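Protoporphyrinogen oxidase (Exiguobacterium sibiricum, PDB 3LOV) probably oxidises coproporphyrinogen III to coproporphyrin III with molecular oxygen, using a bound FAD, in the coproporphyrin-dependent route to heme b. Local coordinates at residues A[5-11]-A[278-284]; A[18-23]-A[454-458]; A[262-267]-A[431-435]. The contacts are given in a common frame with arbitrary orientation. Numbering follows the deposited sequence.

Contact 1: A[5-11]-A[278-284]; sequences KRLVIVG and ADYVLLT. With FAD (flavin-adenine dinucleotide), chain B.
Val10, at chi1 t, overlaps two side chains of the adjacent strand: its CG2 lies 4.0 Å from CG1 of Val281 and 3.7 Å from CD2 of Leu283. The axes of strands 6-10 and 280-283 approach to 4.7 Å, with N-to-C directions 13° apart, and their extended residues pair in parallel, Leu7 with Tyr280, Val8 with Val281, Ile9 with Leu282 and Val10 with Leu283. Hydrogen bonds alternate: Tyr280 N to Arg6 O (3.0 Å), Val8 N to Tyr280 O (2.8 Å), Leu282 N to Val8 O (3.0 Å), Val10 N to Leu282 O (2.7 Å). Asp279, which leaves extended geometry (phi/psi -97/-39), adds its N to Arg6 O (2.8 Å) and takes Arg6 N at OD2 (2.8 Å), while a water joins its OD1 to Lys5 NZ; Thr284 (chi1 p) gives N (2.9 Å) and OG1 (2.7 Å) to Val10 O. Leu7, Ile9, Tyr280 and Leu282 share one sheet face, covered by helices 14-26 and 447-463. Gly11 is at phi 108°, where a CB would strike Thr284 OG1; its CA lies 3.4 Å from FAD O4B. A parallel strand running into a glycine-rich turn beside the adenosine ribose is characteristic of the Rossmann-type dinucleotide-binding fold.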
loop_
_atom_site.group_PDB
_atom_site.type_symbol
_atom_site.label_atom_id
_atom_site.label_comp_id
_atom_site.label_asym_id
_atom_site.label_seq_id
_atom_site.Cartn_x
_atom_site.Cartn_y
_atom_site.Cartn_z
ATOM N N LYS A 5 28.411 21.343 -2.828
ATOM C CA LYS A 5 26.951 21.268 -2.999
ATOM C C LYS A 5 26.324 20.278 -2.039
ATOM O O LYS A 5 26.963 19.329 -1.606
ATOM C CB LYS A 5 26.569 20.834 -4.415
ATOM C CG LYS A 5 27.316 21.505 -5.569
ATOM C CD LYS A 5 26.639 22.733 -6.072
ATOM C CE LYS A 5 27.246 23.176 -7.417
ATOM N NZ LYS A 5 27.126 24.659 -7.570
ATOM N N ARG A 6 25.054 20.493 -1.751
ATOM C CA ARG A 6 24.368 19.765 -0.681
ATOM C C ARG A 6 22.986 19.297 -1.140
ATOM O O ARG A 6 22.215 20.051 -1.755
ATOM C CB ARG A 6 24.252 20.643 0.553
ATOM C CG ARG A 6 25.609 21.240 1.009
ATOM C CD ARG A 6 25.471 22.111 2.263
ATOM N NE ARG A 6 25.058 21.323 3.418
ATOM C CZ ARG A 6 25.869 20.517 4.103
ATOM N NH1 ARG A 6 27.184 20.371 3.771
ATOM N NH2 ARG A 6 25.368 19.851 5.144
ATOM N N LEU A 7 22.709 18.031 -0.850
ATOM C CA LEU A 7 21.398 17.431 -1.035
ATOM C C LEU A 7 20.706 17.390 0.321
ATOM O O LEU A 7 21.277 16.902 1.290
ATOM C CB LEU A 7 21.556 16.002 -1.573
ATOM C CG LEU A 7 20.311 15.087 -1.579
ATOM C CD1 LEU A 7 19.222 15.653 -2.461
ATOM C CD2 LEU A 7 20.667 13.644 -2.021
ATOM N N VAL A 8 19.486 17.899 0.411
ATOM C CA VAL A 8 18.681 17.692 1.614
ATOM C C VAL A 8 17.488 16.824 1.209
ATOM O O VAL A 8 16.731 17.164 0.272
ATOM C CB VAL A 8 18.146 19.023 2.243
ATOM C CG1 VAL A 8 17.276 18.728 3.450
ATOM C CG2 VAL A 8 19.292 19.972 2.651
ATOM N N ILE A 9 17.326 15.729 1.921
ATOM C CA ILE A 9 16.208 14.788 1.728
ATOM C C ILE A 9 15.248 15.095 2.848
ATOM O O ILE A 9 15.687 15.232 4.015
ATOM C CB ILE A 9 16.708 13.334 1.831
ATOM C CG1 ILE A 9 17.557 13.001 0.613
ATOM C CG2 ILE A 9 15.527 12.308 2.011
ATOM C CD1 ILE A 9 18.523 11.819 0.834
ATOM N N VAL A 10 13.955 15.253 2.514
ATOM C CA VAL A 10 12.974 15.637 3.484
ATOM C C VAL A 10 11.974 14.465 3.700
ATOM O O VAL A 10 11.281 14.059 2.782
ATOM C CB VAL A 10 12.236 16.951 3.091
ATOM C CG1 VAL A 10 11.276 17.384 4.225
ATOM C CG2 VAL A 10 13.230 18.115 2.791
ATOM N N GLY A 11 11.927 13.950 4.935
ATOM C CA GLY A 11 11.084 12.826 5.323
ATOM C C GLY A 11 11.956 11.610 5.550
ATOM O O GLY A 11 12.802 11.288 4.703
ATOM N N ALA A 278 20.547 24.224 0.766
ATOM C CA ALA A 278 20.584 23.077 -0.153
ATOM C C ALA A 278 20.709 23.495 -1.619
ATOM O O ALA A 278 20.245 24.572 -2.007
ATOM C CB ALA A 278 19.330 22.238 0.025
ATOM N N ASP A 279 21.342 22.640 -2.417
ATOM C CA ASP A 279 21.308 22.760 -3.853
ATOM C C ASP A 279 20.228 21.833 -4.421
ATOM O O ASP A 279 19.535 22.215 -5.354
ATOM C CB ASP A 279 22.672 22.431 -4.406
ATOM C CG ASP A 279 23.731 23.320 -3.798
ATOM O OD1 ASP A 279 23.917 24.436 -4.324
ATOM O OD2 ASP A 279 24.263 22.955 -2.725
ATOM N N TYR A 280 20.093 20.628 -3.845
ATOM C CA TYR A 280 19.086 19.662 -4.287
ATOM C C TYR A 280 18.198 19.323 -3.116
ATOM O O TYR A 280 18.683 19.151 -1.998
ATOM C CB TYR A 280 19.768 18.428 -4.839
ATOM C CG TYR A 280 20.803 18.772 -5.868
ATOM C CD1 TYR A 280 20.435 19.231 -7.149
ATOM C CD2 TYR A 280 22.154 18.698 -5.567
ATOM C CE1 TYR A 280 21.416 19.576 -8.103
ATOM C CE2 TYR A 280 23.128 19.043 -6.513
ATOM C CZ TYR A 280 22.756 19.474 -7.766
ATOM O OH TYR A 280 23.744 19.804 -8.654
ATOM N N VAL A 281 16.893 19.294 -3.365
ATOM C CA VAL A 281 15.925 18.941 -2.353
ATOM C C VAL A 281 15.062 17.776 -2.865
ATOM O O VAL A 281 14.481 17.883 -3.959
ATOM C CB VAL A 281 15.023 20.138 -1.994
ATOM C CG1 VAL A 281 14.104 19.791 -0.779
ATOM C CG2 VAL A 281 15.857 21.390 -1.711
ATOM N N LEU A 282 14.991 16.688 -2.091
ATOM C CA LEU A 282 14.068 15.577 -2.370
ATOM C C LEU A 282 12.986 15.590 -1.297
ATOM O O LEU A 282 13.243 15.316 -0.112
ATOM C CB LEU A 282 14.772 14.197 -2.484
ATOM C CG LEU A 282 13.884 13.000 -2.960
ATOM C CD1 LEU A 282 13.445 13.056 -4.463
ATOM C CD2 LEU A 282 14.585 11.673 -2.715
ATOM N N LEU A 283 11.774 15.974 -1.718
ATOM C CA LEU A 283 10.604 15.930 -0.856
ATOM C C LEU A 283 9.934 14.533 -0.896
ATOM O O LEU A 283 9.503 14.078 -1.946
ATOM C CB LEU A 283 9.610 17.062 -1.225
ATOM C CG LEU A 283 10.174 18.491 -1.181
ATOM C CD1 LEU A 283 9.160 19.567 -1.689
ATOM C CD2 LEU A 283 10.636 18.846 0.264
ATOM N N THR A 284 9.826 13.877 0.265
ATOM C CA THR A 284 9.232 12.541 0.367
ATOM C C THR A 284 8.104 12.550 1.387
ATOM O O THR A 284 7.611 11.503 1.793
ATOM C CB THR A 284 10.311 11.447 0.704
ATOM O OG1 THR A 284 10.719 11.513 2.076
ATOM C CG2 THR A 284 11.560 11.623 -0.166
HETATM P PA FAD B . 5.727 7.844 4.996
HETATM O O1A FAD B . 5.952 6.472 5.536
HETATM O O2A FAD B . 4.414 8.493 5.225
HETATM O O5B FAD B . 6.870 8.795 5.562
HETATM C C5B FAD B . 6.791 10.197 5.506
HETATM C C4B FAD B . 7.821 10.759 6.492
HETATM O O4B FAD B . 7.945 12.175 6.340
HETATM C C3B FAD B . 7.424 10.451 7.921
HETATM O O3B FAD B . 8.514 9.948 8.673
HETATM C C2B FAD B . 6.951 11.812 8.394
HETATM O O2B FAD B . 7.148 12.018 9.748
HETATM C C1B FAD B . 7.827 12.762 7.605
HETATM N N9A FAD B . 7.310 14.131 7.457
HETATM C C8A FAD B . 6.028 14.618 7.320
HETATM N N7A FAD B . 6.056 15.971 7.212
HETATM C C5A FAD B . 7.366 16.360 7.284
HETATM C C6A FAD B . 8.015 17.595 7.214
HETATM N N6A FAD B . 7.336 18.721 7.013
HETATM N N1A FAD B . 9.394 17.652 7.326
HETATM C C2A FAD B . 10.132 16.501 7.462
HETATM N N3A FAD B . 9.491 15.277 7.503
HETATM C C4A FAD B . 8.145 15.216 7.438
HETATM N N1 FAD B . 2.753 -1.144 1.239
HETATM C C2 FAD B . 3.177 -2.419 0.979
HETATM O O2 FAD B . 4.051 -2.631 0.127
HETATM N N3 FAD B . 2.610 -3.472 1.650
HETATM C C4 FAD B . 1.625 -3.301 2.554
HETATM O O4 FAD B . 1.190 -4.277 3.136
HETATM C C4X FAD B . 1.152 -2.032 2.813
HETATM N N5 FAD B . 0.173 -1.845 3.776
HETATM C C5X FAD B . -0.270 -0.545 4.033
HETATM C C6 FAD B . -1.285 -0.332 4.972
HETATM C C7 FAD B . -1.741 0.970 5.238
HETATM C C7M FAD B . -2.823 1.192 6.253
HETATM C C8 FAD B . -1.156 2.074 4.591
HETATM C C8M FAD B . -1.626 3.497 4.837
HETATM C C9 FAD B . -0.135 1.877 3.666
HETATM C C9A FAD B . 0.316 0.570 3.370
HETATM N N10 FAD B . 1.342 0.368 2.438
HETATM C C10 FAD B . 1.748 -0.943 2.160
HETATM C "C1'" FAD B . 2.003 1.490 1.673
HETATM C "C2'" FAD B . 3.312 1.881 2.403
HETATM O "O2'" FAD B . 2.989 2.359 3.655
HETATM C "C3'" FAD B . 4.120 2.956 1.663
HETATM O "O3'" FAD B . 4.704 2.300 0.545
HETATM C "C4'" FAD B . 5.279 3.602 2.464
HETATM O "O4'" FAD B . 5.159 3.562 3.873
HETATM C "C5'" FAD B . 5.432 5.073 2.130
HETATM O "O5'" FAD B . 6.584 5.567 2.764
HETATM P P FAD B . 7.005 7.069 2.521
HETATM O O1P FAD B . 6.765 7.513 1.102
HETATM O O2P FAD B . 8.365 7.405 3.084
HETATM O O3P FAD B . 5.920 7.918 3.404
HETATM O O HOH W 1 26.014 26.089 -5.243
#

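Contact 2: A[18-23]-A[454-458]; sequences AAAYYA and AKTMI
Small residues allow two helices to approach closely here, a general principle of helix packing. Segments 18-23 and 454-458, both helical throughout, have axes 8.7 Å apart at closest approach and cross at -44°, with their N-to-C directions broadly alike. They are nearest where alanine faces alanine: the CA atoms of Ala19 and Ala454 are 4.8 Å apart, widening to 6.0 Å between those of Ala23 and Ile458. The methyl of Ala454 is a low bump set against Ala18 and Ala19, its CB 4.0 Å from Ala18 CB, 3.9 Å from Ala19 CB and 3.6 Å from Ala19 N. One turn on, Ile458 (chi1 m, chi2 m) is the larger knob. It fills the hollow bordered by Ala19, Tyr22 and Ala23, with CG1 3.5 Å from Ala19 O, CG2 3.7 Å from Ala23 CA and CD1 4.1 Å from Ala23 CB. Tyr22, at chi1 m, lays its ring along the flank. Lys455, extended through chi3, crosses one face of that ring, its CG 3.8 Å from the ring centroid and almost on the normal, a CH-pi contact. No hydrogen bond spans the interface. Leu282 of the underlying strand 280-283 touches Ala19 and Ile458. Two helices lying side by side on one face of a parallel sheet, the first following the glycine-rich turn, are typical of the FAD-binding Rossmann-type domain of flavin amine oxidoreductases.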
loop_
_atom_site.group_PDB
_atom_site.type_symbol
_atom_site.label_atom_id
_atom_site.label_comp_id
_atom_site.label_asym_id
_atom_site.label_seq_id
_atom_site.Cartn_x
_atom_site.Cartn_y
_atom_site.Cartn_z
ATOM N N ALA A 18 15.693 5.147 1.817
ATOM C CA ALA A 18 16.161 4.591 0.555
ATOM C C ALA A 18 16.834 5.651 -0.306
ATOM O O ALA A 18 17.858 5.391 -0.955
ATOM C CB ALA A 18 15.023 3.957 -0.220
ATOM N N ALA A 19 16.265 6.841 -0.340
ATOM C CA ALA A 19 16.901 7.882 -1.112
ATOM C C ALA A 19 18.344 8.145 -0.573
ATOM O O ALA A 19 19.253 8.349 -1.346
ATOM C CB ALA A 19 16.065 9.175 -1.108
ATOM N N ALA A 20 18.545 8.129 0.735
ATOM C CA ALA A 20 19.857 8.509 1.268
ATOM C C ALA A 20 20.864 7.421 0.887
ATOM O O ALA A 20 22.014 7.741 0.555
ATOM C CB ALA A 20 19.814 8.684 2.756
ATOM N N TYR A 21 20.402 6.162 0.953
ATOM C CA TYR A 21 21.203 4.972 0.675
ATOM C C TYR A 21 21.701 5.066 -0.737
ATOM O O TYR A 21 22.895 4.902 -1.001
ATOM C CB TYR A 21 20.375 3.679 0.845
ATOM C CG TYR A 21 21.134 2.425 0.423
ATOM C CD1 TYR A 21 22.027 1.792 1.285
ATOM C CD2 TYR A 21 20.972 1.889 -0.856
ATOM C CE1 TYR A 21 22.745 0.665 0.868
ATOM C CE2 TYR A 21 21.674 0.794 -1.265
ATOM C CZ TYR A 21 22.550 0.173 -0.392
ATOM O OH TYR A 21 23.259 -0.922 -0.808
ATOM N N TYR A 22 20.779 5.312 -1.658
ATOM C CA TYR A 22 21.145 5.372 -3.058
ATOM C C TYR A 22 21.969 6.626 -3.351
ATOM O O TYR A 22 22.833 6.585 -4.215
ATOM C CB TYR A 22 19.917 5.349 -3.970
ATOM C CG TYR A 22 19.144 4.059 -3.957
ATOM C CD1 TYR A 22 19.757 2.863 -4.294
ATOM C CD2 TYR A 22 17.784 4.038 -3.633
ATOM C CE1 TYR A 22 19.051 1.663 -4.290
ATOM C CE2 TYR A 22 17.054 2.834 -3.617
ATOM C CZ TYR A 22 17.713 1.651 -3.935
ATOM O OH TYR A 22 17.032 0.461 -3.928
ATOM N N ALA A 23 21.675 7.742 -2.671
ATOM C CA ALA A 23 22.425 8.978 -2.878
ATOM C C ALA A 23 23.861 8.798 -2.415
ATOM O O ALA A 23 24.769 9.341 -3.050
ATOM C CB ALA A 23 21.759 10.250 -2.152
ATOM N N ALA A 454 12.279 6.586 -4.971
ATOM C CA ALA A 454 13.547 7.131 -4.446
ATOM C C ALA A 454 14.729 6.886 -5.421
ATOM O O ALA A 454 15.417 7.826 -5.783
ATOM C CB ALA A 454 13.885 6.553 -3.034
ATOM N N LYS A 455 14.948 5.639 -5.850
ATOM C CA LYS A 455 16.076 5.324 -6.731
ATOM C C LYS A 455 16.016 6.106 -8.047
ATOM O O LYS A 455 17.015 6.711 -8.474
ATOM C CB LYS A 455 16.116 3.837 -7.035
ATOM C CG LYS A 455 17.456 3.335 -7.625
ATOM C CD LYS A 455 17.277 1.921 -8.191
ATOM C CE LYS A 455 18.601 1.178 -8.362
ATOM N NZ LYS A 455 19.714 2.123 -8.541
ATOM N N THR A 456 14.859 6.111 -8.703
ATOM C CA THR A 456 14.764 6.875 -9.946
ATOM C C THR A 456 14.984 8.394 -9.696
ATOM O O THR A 456 15.597 9.060 -10.524
ATOM C CB THR A 456 13.425 6.625 -10.656
ATOM O OG1 THR A 456 13.197 5.218 -10.694
ATOM C CG2 THR A 456 13.443 7.139 -12.086
HETATM N N MSE A 457 14.488 8.967 -8.594
HETATM C CA MSE A 457 14.719 10.403 -8.421
HETATM C C MSE A 457 16.193 10.675 -8.091
HETATM O O MSE A 457 16.784 11.598 -8.630
HETATM C CB MSE A 457 13.788 11.065 -7.414
HETATM C CG MSE A 457 12.341 11.105 -7.862
HETATM SE SE MSE A 457 12.063 12.143 -9.471
HETATM C CE MSE A 457 11.598 10.806 -10.816
ATOM N N ILE A 458 16.811 9.857 -7.257
ATOM C CA ILE A 458 18.254 10.031 -7.015
ATOM C C ILE A 458 19.045 9.965 -8.332
ATOM O O ILE A 458 19.870 10.847 -8.596
ATOM C CB ILE A 458 18.813 9.015 -5.937
ATOM C CG1 ILE A 458 18.251 9.350 -4.565
ATOM C CG2 ILE A 458 20.354 8.961 -5.923
ATOM C CD1 ILE A 458 18.284 10.795 -4.195
#

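Contact 3: A[262-267]-A[431-435]; sequences REDGRY and QYPGI
Side-chain reach, more than backbone pairing, can join a hairpin to a neighbouring loop, and the residues 262-267 and 431-435 show how. The hairpin reverses through a type I' turn from Glu263 to Arg266, with Asp264 and Gly265 both at positive phi; Arg262 and Tyr267, on its two strands, make the contact. In the partner segment the chain leaves helix 417-431 at Tyr432 and bends through a type II turn from Tyr432 to Ile435, with Gly434 at phi 87°. The closest CA pair, Arg262 and Tyr432, is still 8.8 Å apart, so long side chains bridge the gap. Arg262 takes chi1 m followed by t and t, an outstretched form that brings NH1 to Gln431 O for a 2.7 Å hydrogen bond; NH2 adds a weak one to the same oxygen at 3.2 Å and forms a salt bridge with Asp296. Its guanidinium lies over the Tyr432 ring, centres 4.2 Å apart and planes at 22°, a cation-pi stack. Tyr432, at chi1 m, thus sets a ring face on Arg262 and turns its edge to Tyr267, CD2 3.9 Å from Tyr267 CE1; its hydroxyl accepts the backbone N of Asp296. Tyr267, also chi1 m, points toward the turn and donates OH to Pro433 O at 2.5 Å, while Ile435 (chi1 m, chi2 t) covers one face of the Tyr267 ring, CD1 4.0 Å from its centroid. The contact sits where the small antiparallel sheet 259-263, 266-270 and 276-278 meets the end of helix 417-431 and the start of strand 435-437, an outermost strand of the parallel sheet.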
loop_
_atom_site.group_PDB
_atom_site.type_symbol
_atom_site.label_atom_id
_atom_site.label_comp_id
_atom_site.label_asym_id
_atom_site.label_seq_id
_atom_site.Cartn_x
_atom_site.Cartn_y
_atom_site.Cartn_z
ATOM N N ARG A 262 14.325 31.100 -1.727
ATOM C CA ARG A 262 15.392 31.157 -2.687
ATOM C C ARG A 262 16.626 31.857 -2.100
ATOM O O ARG A 262 16.502 32.870 -1.430
ATOM C CB ARG A 262 14.892 31.834 -3.954
ATOM C CG ARG A 262 13.632 31.121 -4.477
ATOM C CD ARG A 262 13.308 31.509 -5.887
ATOM N NE ARG A 262 11.892 31.257 -6.187
ATOM C CZ ARG A 262 11.419 30.186 -6.817
ATOM N NH1 ARG A 262 12.237 29.228 -7.219
ATOM N NH2 ARG A 262 10.111 30.070 -7.049
ATOM N N GLU A 263 17.799 31.258 -2.320
ATOM C CA GLU A 263 19.104 31.850 -1.992
ATOM C C GLU A 263 19.886 31.889 -3.278
ATOM O O GLU A 263 20.794 31.097 -3.454
ATOM C CB GLU A 263 19.904 30.997 -1.014
ATOM C CG GLU A 263 19.537 31.136 0.402
ATOM C CD GLU A 263 19.919 32.465 0.970
ATOM O OE1 GLU A 263 20.616 33.252 0.297
ATOM O OE2 GLU A 263 19.470 32.746 2.077
ATOM N N ASP A 264 19.499 32.776 -4.187
ATOM C CA ASP A 264 20.233 32.996 -5.437
ATOM C C ASP A 264 20.693 31.696 -6.133
ATOM O O ASP A 264 21.893 31.482 -6.389
ATOM C CB ASP A 264 21.425 33.946 -5.165
ATOM C CG ASP A 264 20.988 35.267 -4.476
ATOM O OD1 ASP A 264 20.119 35.966 -5.023
ATOM O OD2 ASP A 264 21.498 35.613 -3.381
ATOM N N GLY A 265 19.736 30.827 -6.463
ATOM C CA GLY A 265 20.059 29.580 -7.170
ATOM C C GLY A 265 20.065 28.372 -6.230
ATOM O O GLY A 265 19.843 27.256 -6.643
ATOM N N ARG A 266 20.329 28.604 -4.960
ATOM C CA ARG A 266 20.276 27.563 -3.947
ATOM C C ARG A 266 18.981 27.785 -3.162
ATOM O O ARG A 266 18.184 28.657 -3.486
ATOM C CB ARG A 266 21.526 27.647 -3.027
ATOM C CG ARG A 266 22.922 27.779 -3.728
ATOM C CD ARG A 266 24.113 27.753 -2.720
ATOM N NE ARG A 266 24.196 26.459 -2.024
ATOM C CZ ARG A 266 24.573 26.258 -0.755
ATOM N NH1 ARG A 266 24.973 27.249 0.036
ATOM N NH2 ARG A 266 24.559 25.019 -0.272
ATOM N N TYR A 267 18.782 27.026 -2.097
ATOM C CA TYR A 267 17.587 27.177 -1.291
ATOM C C TYR A 267 17.954 27.269 0.164
ATOM O O TYR A 267 18.916 26.638 0.623
ATOM C CB TYR A 267 16.650 25.968 -1.542
ATOM C CG TYR A 267 16.172 25.923 -2.964
ATOM C CD1 TYR A 267 15.146 26.742 -3.385
ATOM C CD2 TYR A 267 16.755 25.059 -3.897
ATOM C CE1 TYR A 267 14.724 26.735 -4.721
ATOM C CE2 TYR A 267 16.328 25.039 -5.205
ATOM C CZ TYR A 267 15.302 25.884 -5.612
ATOM O OH TYR A 267 14.865 25.863 -6.926
ATOM N N GLN A 431 9.615 25.814 -11.756
ATOM C CA GLN A 431 9.509 26.845 -10.738
ATOM C C GLN A 431 10.567 26.743 -9.659
ATOM O O GLN A 431 10.930 27.763 -9.069
ATOM C CB GLN A 431 8.133 26.831 -10.098
ATOM C CG GLN A 431 7.068 27.276 -11.072
ATOM C CD GLN A 431 7.333 28.694 -11.593
ATOM O OE1 GLN A 431 7.336 29.657 -10.835
ATOM N NE2 GLN A 431 7.553 28.807 -12.870
ATOM N N TYR A 432 11.034 25.517 -9.376
ATOM C CA TYR A 432 12.086 25.294 -8.378
ATOM C C TYR A 432 13.148 24.307 -8.874
ATOM O O TYR A 432 13.199 23.153 -8.447
ATOM C CB TYR A 432 11.475 24.775 -7.094
ATOM C CG TYR A 432 10.500 25.704 -6.404
ATOM C CD1 TYR A 432 9.121 25.740 -6.783
ATOM C CD2 TYR A 432 10.908 26.493 -5.344
ATOM C CE1 TYR A 432 8.228 26.552 -6.129
ATOM C CE2 TYR A 432 9.998 27.314 -4.667
ATOM C CZ TYR A 432 8.669 27.332 -5.056
ATOM O OH TYR A 432 7.769 28.132 -4.382
ATOM N N PRO A 433 14.020 24.771 -9.763
ATOM C CA PRO A 433 15.034 23.891 -10.291
ATOM C C PRO A 433 15.817 23.304 -9.134
ATOM O O PRO A 433 16.087 24.014 -8.166
ATOM C CB PRO A 433 15.914 24.814 -11.137
ATOM C CG PRO A 433 15.100 26.029 -11.395
ATOM C CD PRO A 433 14.182 26.160 -10.222
ATOM N N GLY A 434 16.115 22.008 -9.227
ATOM C CA GLY A 434 16.767 21.259 -8.147
ATOM C C GLY A 434 15.853 20.644 -7.075
ATOM O O GLY A 434 16.336 20.048 -6.101
ATOM N N ILE A 435 14.542 20.768 -7.232
ATOM C CA ILE A 435 13.640 20.161 -6.269
ATOM C C ILE A 435 12.938 18.991 -6.935
ATOM O O ILE A 435 12.401 19.122 -8.031
ATOM C CB ILE A 435 12.699 21.210 -5.636
ATOM C CG1 ILE A 435 13.556 22.298 -4.953
ATOM C CG2 ILE A 435 11.715 20.566 -4.639
ATOM C CD1 ILE A 435 12.796 23.215 -4.035
#

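In the fold
From the N terminus, strand 6-10 leads directly into helix 14-26, so contacts 1 and 2 begin almost together. Contact 1 closes its loop at strand 280-283, and contact 2 only at helix 447-463, near the C terminus; their segments alternate, so the two loops cross. Contact 3 starts inside the loop of contact 1 and closes beyond it, crossing contact 1 while nesting within contact 2. Contact 1 links the others: Leu282 packs against Ala19 and Met457, while backbone hydrogen bonds join Ala278 to Tyr267 and Val281 to Gly434. Contacts 2 and 3 do not touch. Together they tie distant chain regions into one FAD-binding domain of sheet, covering helices and flanking hairpin.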